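Local coordinates for conserved protein (Mycobacterium tuberculosis, PDB 1RFE) that is of unknown function but probably binds coenzyme F420 and may act as an oxidoreductase of the FMN-binding split-barrel type, at residues V62-D67 / G90-V95. Sequence-based numbering, arbitrary orientation.
Sequences VNLRRD and GVAEIV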
loop_
_atom_site.group_PDB
_atom_site.type_symbol
_atom_site.label_atom_id
_atom_site.label_comp_id
_atom_site.label_asym_id
_atom_site.label_seq_id
_atom_site.Cartn_x
_atom_site.Cartn_y
_atom_site.Cartn_z
ATOM N N VAL A 62 -9.287 -0.818 -14.905
ATOM C CA VAL A 62 -10.441 -0.216 -15.581
ATOM C C VAL A 62 -11.054 0.926 -14.764
ATOM O O VAL A 62 -11.243 2.020 -15.284
ATOM C CB VAL A 62 -11.511 -1.300 -15.975
ATOM C CG1 VAL A 62 -12.909 -0.663 -16.243
ATOM C CG2 VAL A 62 -11.038 -2.074 -17.190
ATOM N N ASN A 63 -11.220 0.730 -13.459
ATOM C CA ASN A 63 -11.680 1.826 -12.601
ATOM C C ASN A 63 -10.721 2.990 -12.684
ATOM O O ASN A 63 -11.101 4.180 -12.763
ATOM C CB ASN A 63 -11.801 1.418 -11.129
ATOM C CG ASN A 63 -12.895 0.418 -10.850
ATOM O OD1 ASN A 63 -12.894 -0.181 -9.745
ATOM N ND2 ASN A 63 -13.814 0.166 -11.823
ATOM N N LEU A 64 -9.443 2.665 -12.698
ATOM C CA LEU A 64 -8.471 3.713 -12.541
ATOM C C LEU A 64 -8.232 4.600 -13.782
ATOM O O LEU A 64 -7.793 5.716 -13.654
ATOM C CB LEU A 64 -7.149 3.146 -12.073
ATOM C CG LEU A 64 -7.111 2.805 -10.589
ATOM C CD1 LEU A 64 -5.783 2.095 -10.274
ATOM C CD2 LEU A 64 -7.303 3.985 -9.713
ATOM N N ARG A 65 -8.483 4.075 -14.953
ATOM C CA ARG A 65 -8.312 4.832 -16.188
ATOM C C ARG A 65 -9.488 5.771 -16.320
ATOM O O ARG A 65 -9.333 6.894 -16.822
ATOM C CB ARG A 65 -8.251 3.891 -17.408
ATOM C CG ARG A 65 -6.878 3.189 -17.608
ATOM C CD ARG A 65 -6.783 2.287 -18.849
ATOM N NE ARG A 65 -5.764 1.240 -18.682
ATOM C CZ ARG A 65 -5.981 -0.086 -18.479
ATOM N NH1 ARG A 65 -7.197 -0.622 -18.417
ATOM N NH2 ARG A 65 -4.915 -0.892 -18.334
ATOM N N ARG A 66 -10.650 5.301 -15.861
ATOM C CA ARG A 66 -11.902 6.071 -15.859
ATOM C C ARG A 66 -11.861 7.161 -14.791
ATOM O O ARG A 66 -12.323 8.254 -15.021
ATOM C CB ARG A 66 -13.107 5.127 -15.640
ATOM C CG ARG A 66 -14.478 5.823 -15.776
ATOM C CD ARG A 66 -15.724 4.958 -15.593
ATOM N N ASP A 67 -11.261 6.857 -13.635
ATOM C CA ASP A 67 -11.172 7.792 -12.533
ATOM C C ASP A 67 -9.901 7.503 -11.688
ATOM O O ASP A 67 -9.884 6.545 -10.924
ATOM C CB ASP A 67 -12.438 7.699 -11.697
ATOM C CG ASP A 67 -12.540 8.784 -10.646
ATOM O OD1 ASP A 67 -11.504 9.351 -10.149
ATOM O OD2 ASP A 67 -13.673 9.101 -10.201
ATOM N N GLY A 90 -5.250 9.930 -2.851
ATOM C CA GLY A 90 -4.528 10.557 -3.955
ATOM C C GLY A 90 -4.997 10.152 -5.305
ATOM O O GLY A 90 -6.209 9.967 -5.540
ATOM N N VAL A 91 -4.003 10.013 -6.186
ATOM C CA VAL A 91 -4.214 9.621 -7.566
ATOM C C VAL A 91 -3.204 8.522 -7.906
ATOM O O VAL A 91 -2.099 8.467 -7.357
ATOM C CB VAL A 91 -4.082 10.822 -8.540
ATOM C CG1 VAL A 91 -5.094 11.900 -8.220
ATOM C CG2 VAL A 91 -2.677 11.407 -8.514
ATOM N N ALA A 92 -3.635 7.610 -8.756
ATOM C CA ALA A 92 -2.788 6.585 -9.320
ATOM C C ALA A 92 -2.442 6.950 -10.767
ATOM O O ALA A 92 -3.292 7.464 -11.458
ATOM C CB ALA A 92 -3.525 5.312 -9.364
ATOM N N GLU A 93 -1.191 6.684 -11.188
ATOM C CA GLU A 93 -0.835 6.568 -12.600
ATOM C C GLU A 93 -0.628 5.094 -12.998
ATOM O O GLU A 93 0.032 4.334 -12.315
ATOM C CB GLU A 93 0.448 7.316 -12.869
ATOM C CG GLU A 93 0.897 7.319 -14.327
ATOM C CD GLU A 93 2.336 7.825 -14.489
ATOM O OE1 GLU A 93 2.958 8.170 -13.452
ATOM O OE2 GLU A 93 2.839 7.847 -15.651
ATOM N N ILE A 94 -1.199 4.737 -14.144
ATOM C CA ILE A 94 -0.992 3.481 -14.818
ATOM C C ILE A 94 0.188 3.599 -15.779
ATOM O O ILE A 94 0.253 4.478 -16.619
ATOM C CB ILE A 94 -2.305 3.050 -15.495
ATOM C CG1 ILE A 94 -3.386 2.949 -14.422
ATOM C CG2 ILE A 94 -2.162 1.758 -16.265
ATOM C CD1 ILE A 94 -4.666 2.310 -14.864
ATOM N N VAL A 95 1.152 2.709 -15.588
ATOM C CA VAL A 95 2.435 2.768 -16.248
ATOM C C VAL A 95 2.622 1.429 -16.884
ATOM O O VAL A 95 2.507 0.426 -16.178
ATOM C CB VAL A 95 3.528 2.991 -15.159
ATOM C CG1 VAL A 95 4.966 2.780 -15.686
ATOM C CG2 VAL A 95 3.366 4.334 -14.551
#
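Leu64 and Ile94 bring helix 59-66 against strand 84-95 through aliphatic contacts, a worked example of a helix resting on a sheet by side chains from one face of a strand. The CD1 methyl of Ile94 reaches CB of Leu64 at 3.8 Å, touching the root of the leucine, while its branched end meets Ala92. With CG placed opposite the carbonyl carbon (chi1 -78°), Leu64 meets that alanine with both methyls, CD1 and CD2 each 4.0 Å from Ala92 CB. Val70 and Val134, on the strands flanking 84-95, also touch Leu64. The curled antiparallel sheet is consistent with the split β-barrel of the pyridoxamine 5'-phosphate oxidase-like, FMN-binding proteins; here the short helical segment runs across the strand at 111°, the axes of the short segments approaching to 8.9 Å at their closest.

A second kind of contact uses the apolar stem of a charged residue. Arg65 CG meets Ile94 CD1 at 3.6 Å, the two side chains crossing at about a right angle, and the same methyl lies over one face of the guanidinium, 4.1 Å from Arg65 NE. Polar bonding of Arg65 is directed elsewhere: NH2 hydrogen-bonds the carbonyl oxygen of Ala56, while no hydrogen bond joins 62-67 to 90-95.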